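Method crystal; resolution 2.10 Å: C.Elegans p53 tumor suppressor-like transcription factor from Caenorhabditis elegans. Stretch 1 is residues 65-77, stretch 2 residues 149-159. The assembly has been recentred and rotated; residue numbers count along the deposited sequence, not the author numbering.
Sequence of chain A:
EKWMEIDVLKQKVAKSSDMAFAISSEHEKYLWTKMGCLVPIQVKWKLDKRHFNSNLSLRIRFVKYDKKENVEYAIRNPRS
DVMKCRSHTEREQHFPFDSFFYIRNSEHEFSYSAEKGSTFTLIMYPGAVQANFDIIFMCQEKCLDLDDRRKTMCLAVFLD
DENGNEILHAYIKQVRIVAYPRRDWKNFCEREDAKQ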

ATOM      1  N   TYR A  65       7.901   9.021   2.674  1.00 24.67           N
ATOM      2  CA  TYR A  65       7.705  10.408   3.029  1.00 29.71           C
ATOM      3  C   TYR A  65       8.306  10.630   4.409  1.00 35.07           C
ATOM      4  O   TYR A  65       8.694   9.680   5.088  1.00 30.77           O
ATOM      5  CB  TYR A  65       6.204  10.733   3.032  1.00 23.60           C
ATOM      6  CG  TYR A  65       5.395  10.107   4.158  1.00 28.29           C
ATOM      7  CD1 TYR A  65       5.391  10.663   5.445  1.00 39.89           C
ATOM      8  CD2 TYR A  65       4.649   8.948   3.944  1.00 30.52           C
ATOM      9  CE1 TYR A  65       4.664  10.073   6.497  1.00 28.80           C
ATOM     10  CE2 TYR A  65       3.920   8.348   4.981  1.00 27.17           C
ATOM     11  CZ  TYR A  65       3.929   8.913   6.257  1.00 32.96           C
ATOM     12  OH  TYR A  65       3.211   8.317   7.285  1.00 24.00           O
ATOM     13  N   ASP A  66       8.402  11.884   4.822  1.00 47.11           N
ATOM     14  CA  ASP A  66       8.937  12.181   6.143  1.00 57.56           C
ATOM     15  C   ASP A  66       8.285  13.447   6.663  1.00 61.95           C
ATOM     16  O   ASP A  66       7.243  13.870   6.157  1.00 64.91           O
ATOM     17  CB  ASP A  66      10.459  12.332   6.083  1.00 54.31           C
ATOM     18  CG  ASP A  66      10.899  13.603   5.381  1.00 71.23           C
ATOM     19  OD1 ASP A  66      10.385  13.899   4.281  1.00 65.14           O
ATOM     20  OD2 ASP A  66      11.773  14.308   5.934  1.00 77.38           O
ATOM     21  N   LYS A  67       8.896  14.054   7.670  1.00 76.53           N
ATOM     22  CA  LYS A  67       8.358  15.274   8.261  1.00 77.02           C
ATOM     23  C   LYS A  67       8.427  16.447   7.289  1.00 79.48           C
ATOM     24  O   LYS A  67       7.585  17.342   7.328  1.00 81.02           O
ATOM     25  CB  LYS A  67       9.125  15.620   9.540  1.00 81.42           C
ATOM     26  CG  LYS A  67       9.165  14.490  10.573  1.00 88.60           C
ATOM     27  CD  LYS A  67       9.921  13.266  10.056  1.00 84.07           C
ATOM     28  CE  LYS A  67       9.871  12.117  11.043  1.00 88.06           C
ATOM     29  NZ  LYS A  67      10.487  10.886  10.468  1.00 92.21           N
ATOM     30  N   LYS A  68       9.422  16.431   6.409  1.00 79.76           N
ATOM     31  CA  LYS A  68       9.612  17.505   5.442  1.00 80.34           C
ATOM     32  C   LYS A  68       8.667  17.463   4.235  1.00 85.30           C
ATOM     33  O   LYS A  68       8.373  18.499   3.633  1.00 88.17           O
ATOM     34  CB  LYS A  68      11.073  17.522   4.978  1.00 84.86           C
ATOM     35  CG  LYS A  68      12.071  17.718   6.120  1.00 85.91           C
ATOM     36  CD  LYS A  68      11.777  19.001   6.895  1.00 88.52           C
ATOM     37  CE  LYS A  68      12.682  19.148   8.107  1.00 86.30           C
ATOM     38  NZ  LYS A  68      12.419  20.420   8.836  1.00 83.57           N
ATOM     39  N   GLU A  69       8.197  16.274   3.875  1.00 80.10           N
ATOM     40  CA  GLU A  69       7.268  16.140   2.753  1.00 76.62           C
ATOM     41  C   GLU A  69       6.131  15.237   3.204  1.00 69.96           C
ATOM     42  O   GLU A  69       6.256  14.013   3.170  1.00 72.75           O
ATOM     43  CB  GLU A  69       7.975  15.542   1.530  1.00 70.33           C
ATOM     44  CG  GLU A  69       7.048  15.206   0.369  1.00 70.04           C
ATOM     45  CD  GLU A  69       7.795  14.770  -0.887  1.00 71.17           C
ATOM     46  OE1 GLU A  69       7.364  13.778  -1.520  1.00 27.91           O
ATOM     47  OE2 GLU A  69       8.805  15.420  -1.246  1.00 68.77           O
ATOM     48  N   ASN A  70       5.030  15.856   3.629  1.00 58.98           N
ATOM     49  CA  ASN A  70       3.862  15.142   4.128  1.00 38.87           C
ATOM     50  C   ASN A  70       3.204  14.127   3.200  1.00 39.42           C
ATOM     51  O   ASN A  70       3.400  14.125   1.979  1.00 27.86           O
ATOM     52  CB  ASN A  70       2.825  16.136   4.642  1.00 57.42           C
ATOM     53  CG  ASN A  70       3.292  16.838   5.895  1.00 70.65           C
ATOM     54  OD1 ASN A  70       2.554  17.607   6.510  1.00 78.44           O
ATOM     55  ND2 ASN A  70       4.534  16.574   6.284  1.00 69.72           N
ATOM     56  N   VAL A  71       2.400  13.264   3.806  1.00 26.35           N
ATOM     57  CA  VAL A  71       1.780  12.192   3.067  1.00 34.04           C
ATOM     58  C   VAL A  71       0.953  12.607   1.854  1.00 17.94           C
ATOM     59  O   VAL A  71       1.133  12.039   0.784  1.00 25.00           O
ATOM     60  CB  VAL A  71       0.942  11.285   4.020  1.00 23.12           C
ATOM     61  CG1 VAL A  71      -0.261  12.046   4.548  1.00 30.72           C
ATOM     62  CG2 VAL A  71       0.509  10.013   3.287  1.00 26.65           C
ATOM     63  N   GLU A  72       0.070  13.599   2.006  1.00 22.81           N
ATOM     64  CA  GLU A  72      -0.782  13.999   0.889  1.00 21.18           C
ATOM     65  C   GLU A  72       0.063  14.430  -0.298  1.00 25.66           C
ATOM     66  O   GLU A  72      -0.264  14.125  -1.451  1.00 18.64           O
ATOM     67  CB  GLU A  72      -1.784  15.093   1.318  1.00 14.28           C
ATOM     68  CG  GLU A  72      -2.880  14.598   2.276  1.00 21.70           C
ATOM     69  CD  GLU A  72      -3.921  13.688   1.600  1.00 32.88           C
ATOM     70  OE1 GLU A  72      -4.278  13.954   0.435  1.00 21.52           O
ATOM     71  OE2 GLU A  72      -4.402  12.723   2.237  1.00 22.01           O
ATOM     72  N   TYR A  73       1.181  15.100  -0.040  1.00 19.51           N
ATOM     73  CA  TYR A  73       2.030  15.472  -1.160  1.00 21.16           C
ATOM     74  C   TYR A  73       2.757  14.239  -1.717  1.00 19.50           C
ATOM     75  O   TYR A  73       2.743  13.971  -2.922  1.00 19.03           O
ATOM     76  CB  TYR A  73       3.065  16.535  -0.737  1.00 20.14           C
ATOM     77  CG  TYR A  73       3.858  17.076  -1.892  1.00 20.29           C
ATOM     78  CD1 TYR A  73       5.074  16.502  -2.264  1.00 25.63           C
ATOM     79  CD2 TYR A  73       3.363  18.140  -2.663  1.00 25.70           C
ATOM     80  CE1 TYR A  73       5.784  16.975  -3.384  1.00 21.54           C
ATOM     81  CE2 TYR A  73       4.055  18.611  -3.776  1.00 28.45           C
ATOM     82  CZ  TYR A  73       5.262  18.024  -4.130  1.00 29.09           C
ATOM     83  OH  TYR A  73       5.926  18.474  -5.245  1.00 26.69           O
ATOM     84  N   ALA A  74       3.402  13.488  -0.834  1.00 19.26           N
ATOM     85  CA  ALA A  74       4.191  12.334  -1.263  1.00 21.52           C
ATOM     86  C   ALA A  74       3.450  11.311  -2.118  1.00 21.51           C
ATOM     87  O   ALA A  74       3.971  10.847  -3.137  1.00 18.55           O
ATOM     88  CB  ALA A  74       4.800  11.634  -0.038  1.00 20.98           C
ATOM     89  N   ILE A  75       2.226  10.971  -1.729  1.00 15.18           N
ATOM     90  CA  ILE A  75       1.504   9.955  -2.483  1.00 15.91           C
ATOM     91  C   ILE A  75       1.141  10.346  -3.896  1.00 22.17           C
ATOM     92  O   ILE A  75       0.827   9.481  -4.710  1.00 20.31           O
ATOM     93  CB  ILE A  75       0.245   9.496  -1.726  1.00 18.98           C
ATOM     94  CG1 ILE A  75      -0.733  10.663  -1.579  1.00 15.52           C
ATOM     95  CG2 ILE A  75       0.666   8.883  -0.363  1.00 18.88           C
ATOM     96  CD1 ILE A  75      -2.019  10.274  -0.846  1.00 18.89           C
ATOM     97  N   ARG A  76       1.188  11.645  -4.197  1.00 18.46           N
ATOM     98  CA  ARG A  76       0.870  12.092  -5.544  1.00 21.33           C
ATOM     99  C   ARG A  76       2.116  12.623  -6.293  1.00 17.80           C
ATOM    100  O   ARG A  76       2.029  13.083  -7.421  1.00 24.44           O
ATOM    101  CB  ARG A  76      -0.239  13.151  -5.485  1.00 20.23           C
ATOM    102  CG  ARG A  76      -1.594  12.623  -4.956  1.00 15.27           C
ATOM    103  CD  ARG A  76      -2.656  13.735  -4.886  1.00 18.11           C
ATOM    104  NE  ARG A  76      -3.879  13.238  -4.245  1.00 20.28           N
ATOM    105  CZ  ARG A  76      -4.109  13.309  -2.939  1.00 20.59           C
ATOM    106  NH1 ARG A  76      -3.210  13.873  -2.141  1.00 20.83           N
ATOM    107  NH2 ARG A  76      -5.201  12.759  -2.411  1.00 17.91           N
ATOM    108  N   ASN A  77       3.270  12.541  -5.645  1.00 19.89           N
ATOM    109  CA  ASN A  77       4.549  12.982  -6.225  1.00 19.35           C
ATOM    110  C   ASN A  77       5.142  11.816  -7.012  1.00 19.59           C
ATOM    111  O   ASN A  77       5.477  10.785  -6.437  1.00 21.97           O
ATOM    112  CB  ASN A  77       5.484  13.392  -5.083  1.00 24.23           C
ATOM    113  CG  ASN A  77       6.903  13.685  -5.550  1.00 27.02           C
ATOM    114  OD1 ASN A  77       7.168  13.756  -6.730  1.00 19.10           O
ATOM    115  ND2 ASN A  77       7.814  13.853  -4.602  1.00 24.29           N
ATOM    116  N   ARG A 149      15.843   4.742   5.587  1.00 71.79           N
ATOM    117  CA  ARG A 149      15.309   3.876   6.631  1.00 72.60           C
ATOM    118  C   ARG A 149      14.482   4.704   7.621  1.00 69.81           C
ATOM    119  O   ARG A 149      13.548   4.195   8.242  1.00 69.49           O
ATOM    120  CB  ARG A 149      16.462   3.174   7.363  1.00 74.11           C
ATOM    121  CG  ARG A 149      16.098   1.838   8.003  1.00 78.99           C
ATOM    122  CD  ARG A 149      17.157   1.386   9.012  1.00 82.82           C
ATOM    123  NE  ARG A 149      18.519   1.522   8.498  1.00 84.15           N
ATOM    124  CZ  ARG A 149      19.003   0.854   7.457  1.00 83.15           C
ATOM    125  NH1 ARG A 149      18.237  -0.010   6.806  1.00 83.48           N
ATOM    126  NH2 ARG A 149      20.255   1.057   7.064  1.00 81.14           N
ATOM    127  N   ARG A 150      14.835   5.982   7.751  1.00 60.64           N
ATOM    128  CA  ARG A 150      14.150   6.901   8.656  1.00 56.56           C
ATOM    129  C   ARG A 150      12.863   7.465   8.060  1.00 53.59           C
ATOM    130  O   ARG A 150      12.004   7.982   8.774  1.00 44.47           O
ATOM    131  CB  ARG A 150      15.096   8.036   9.047  1.00 61.44           C
ATOM    132  CG  ARG A 150      16.259   7.554   9.902  1.00 77.11           C
ATOM    133  CD  ARG A 150      17.198   8.682  10.298  1.00 84.78           C
ATOM    134  NE  ARG A 150      18.209   8.233  11.256  1.00 89.55           N
ATOM    135  CZ  ARG A 150      17.941   7.830  12.497  1.00 90.46           C
ATOM    136  NH1 ARG A 150      16.690   7.820  12.941  1.00 91.83           N
ATOM    137  NH2 ARG A 150      18.925   7.440  13.295  1.00 90.01           N
ATOM    138  N   LYS A 151      12.730   7.381   6.744  1.00 45.04           N
ATOM    139  CA  LYS A 151      11.514   7.853   6.107  1.00 43.52           C
ATOM    140  C   LYS A 151      10.429   6.807   6.369  1.00 38.10           C
ATOM    141  O   LYS A 151      10.715   5.681   6.764  1.00 33.15           O
ATOM    142  CB  LYS A 151      11.750   8.042   4.610  1.00 34.20           C
ATOM    143  CG  LYS A 151      12.832   9.076   4.316  1.00 40.68           C
ATOM    144  CD  LYS A 151      13.038   9.292   2.833  1.00 52.07           C
ATOM    145  CE  LYS A 151      14.166  10.279   2.580  1.00 60.76           C
ATOM    146  NZ  LYS A 151      14.478  10.405   1.125  1.00 73.66           N
ATOM    147  N   THR A 152       9.180   7.187   6.175  1.00 30.45           N
ATOM    148  CA  THR A 152       8.075   6.273   6.391  1.00 29.11           C
ATOM    149  C   THR A 152       7.583   5.761   5.033  1.00 27.01           C
ATOM    150  O   THR A 152       7.399   6.548   4.099  1.00 21.28           O
ATOM    151  CB  THR A 152       6.945   7.004   7.112  1.00 30.60           C
ATOM    152  OG1 THR A 152       7.465   7.576   8.313  1.00 29.22           O
ATOM    153  CG2 THR A 152       5.798   6.052   7.459  1.00 25.14           C
ATOM    154  N   MET A 153       7.406   4.448   4.908  1.00 24.66           N
ATOM    155  CA  MET A 153       6.900   3.878   3.649  1.00 21.22           C
ATOM    156  C   MET A 153       5.382   3.873   3.770  1.00 32.19           C
ATOM    157  O   MET A 153       4.853   3.592   4.843  1.00 16.77           O
ATOM    158  CB  MET A 153       7.422   2.470   3.441  1.00 18.53           C
ATOM    159  CG  MET A 153       8.920   2.414   3.341  1.00 15.48           C
ATOM    160  SD  MET A 153       9.457   0.747   2.972  1.00 25.56           S
ATOM    161  CE  MET A 153      11.220   0.978   2.884  1.00 36.10           C
ATOM    162  N   CYS A 154       4.703   4.151   2.660  1.00 20.81           N
ATOM    163  CA  CYS A 154       3.248   4.284   2.624  1.00 18.01           C
ATOM    164  C   CYS A 154       2.583   3.600   1.417  1.00 20.64           C
ATOM    165  O   CYS A 154       3.018   3.794   0.273  1.00 17.29           O
ATOM    166  CB  CYS A 154       2.918   5.781   2.596  1.00 13.01           C
ATOM    167  SG  CYS A 154       1.160   6.166   2.510  1.00 21.06           S
ATOM    168  N   LEU A 155       1.561   2.782   1.668  1.00 14.24           N
ATOM    169  CA  LEU A 155       0.839   2.092   0.583  1.00 17.43           C
ATOM    170  C   LEU A 155      -0.407   2.936   0.335  1.00 18.91           C
ATOM    171  O   LEU A 155      -1.286   3.037   1.214  1.00 16.07           O
ATOM    172  CB  LEU A 155       0.412   0.674   1.009  1.00 13.96           C
ATOM    173  CG  LEU A 155      -0.383  -0.101  -0.066  1.00 23.18           C
ATOM    174  CD1 LEU A 155       0.498  -0.247  -1.308  1.00 19.35           C
ATOM    175  CD2 LEU A 155      -0.806  -1.485   0.447  1.00 17.83           C
ATOM    176  N   ALA A 156      -0.480   3.542  -0.848  1.00 16.13           N
ATOM    177  CA  ALA A 156      -1.600   4.420  -1.204  1.00 17.25           C
ATOM    178  C   ALA A 156      -2.350   3.957  -2.445  1.00 18.59           C
ATOM    179  O   ALA A 156      -1.735   3.459  -3.396  1.00 13.24           O
ATOM    180  CB  ALA A 156      -1.079   5.870  -1.439  1.00 17.40           C
ATOM    181  N   VAL A 157      -3.677   4.139  -2.418  1.00 17.27           N
ATOM    182  CA  VAL A 157      -4.547   3.783  -3.534  1.00 19.42           C
ATOM    183  C   VAL A 157      -5.420   4.980  -3.921  1.00 20.58           C
ATOM    184  O   VAL A 157      -5.828   5.776  -3.075  1.00 18.76           O
ATOM    185  CB  VAL A 157      -5.461   2.567  -3.206  1.00 18.38           C
ATOM    186  CG1 VAL A 157      -4.609   1.285  -3.145  1.00 19.57           C
ATOM    187  CG2 VAL A 157      -6.189   2.801  -1.909  1.00 18.87           C
ATOM    188  N   PHE A 158      -5.712   5.072  -5.211  1.00 19.66           N
ATOM    189  CA  PHE A 158      -6.487   6.174  -5.777  1.00 18.45           C
ATOM    190  C   PHE A 158      -7.550   5.609  -6.688  1.00 24.88           C
ATOM    191  O   PHE A 158      -7.279   4.694  -7.489  1.00 18.52           O
ATOM    192  CB  PHE A 158      -5.565   7.082  -6.608  1.00 14.23           C
ATOM    193  CG  PHE A 158      -4.411   7.645  -5.826  1.00 12.64           C
ATOM    194  CD1 PHE A 158      -4.546   8.837  -5.117  1.00 19.66           C
ATOM    195  CD2 PHE A 158      -3.214   6.944  -5.732  1.00 14.63           C
ATOM    196  CE1 PHE A 158      -3.491   9.323  -4.302  1.00 16.26           C
ATOM    197  CE2 PHE A 158      -2.158   7.414  -4.932  1.00 20.05           C
ATOM    198  CZ  PHE A 158      -2.297   8.604  -4.211  1.00 15.67           C
ATOM    199  N   LEU A 159      -8.765   6.129  -6.550  1.00 16.35           N
ATOM    200  CA  LEU A 159      -9.839   5.702  -7.424  1.00 25.08           C
ATOM    201  C   LEU A 159      -9.974   6.828  -8.445  1.00 18.08           C
ATOM    202  O   LEU A 159     -10.202   7.977  -8.060  1.00 18.30           O
ATOM    203  CB  LEU A 159     -11.147   5.529  -6.642  1.00 22.16           C
ATOM    204  CG  LEU A 159     -12.261   4.819  -7.430  1.00 21.08           C
ATOM    205  CD1 LEU A 159     -11.853   3.382  -7.732  1.00 19.39           C
ATOM    206  CD2 LEU A 159     -13.547   4.834  -6.626  1.00 30.66           C
TER
HETATM  207  O   HOH W   1       9.436   9.337   8.564  1.00 41.77           O

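Stretch 2 enters the contact as a loop and becomes a strand at Thr 152. Arg 150 contributes mainly its backbone. Its O accepts a hydrogen bond from water 1 at 2.9 Å. The same water accepts one from Lys 67 NZ at 2.7 Å and lies 2.7 Å from Thr 152 OG1, also hydrogen-bonded. One water thus ties a lysine of stretch 1 to two residues of stretch 2, although Lys 67 is poorly ordered.

Lys 151 packs with the base of its side chain. Its CB lies 3.5 Å from Tyr 65 O, while the end of the chain leads away.

Thr 152 forms the one beta bridge between the stretches, an antiparallel pair with Tyr 65. Tyr 65 N donates to Thr 152 O at 2.9 Å, and Thr 152 N donates to Tyr 65 O at 2.8 Å. The two side chains share a face of the sheet. Thr 152 CB sits over the tyrosine ring, 3.9 Å from the centroid of the Tyr 65 ring, in a CH-pi contact. The branched threonine also brings CG2 to 3.4 Å from Tyr 65 OH.

From here the strand alternates. Met 153, Leu 155 and Val 157 point away from stretch 1; Cys 154, Ala 156 and Phe 158 point toward it.

Cys 154 is buried. Its CB meets the tyrosine ring edge, 3.6 Å from Tyr 65 CE2. Its SG lies 4.0 Å from both Val 71 CG2 and Ile 75 CG2. Ala 156 is small, and its CB lies 3.6 Å from Ile 75 CG2.

Phe 158 reaches further with its large apolar ring. Its CZ is 3.7 Å from Ile 75 CB, and its CE1 is 3.9 Å from Arg 76 CG. The Arg 76 guanidinium is held by a salt bridge, NH1 to Glu 72 OE1 at 2.8 Å. In all, the contact buries 508 Å².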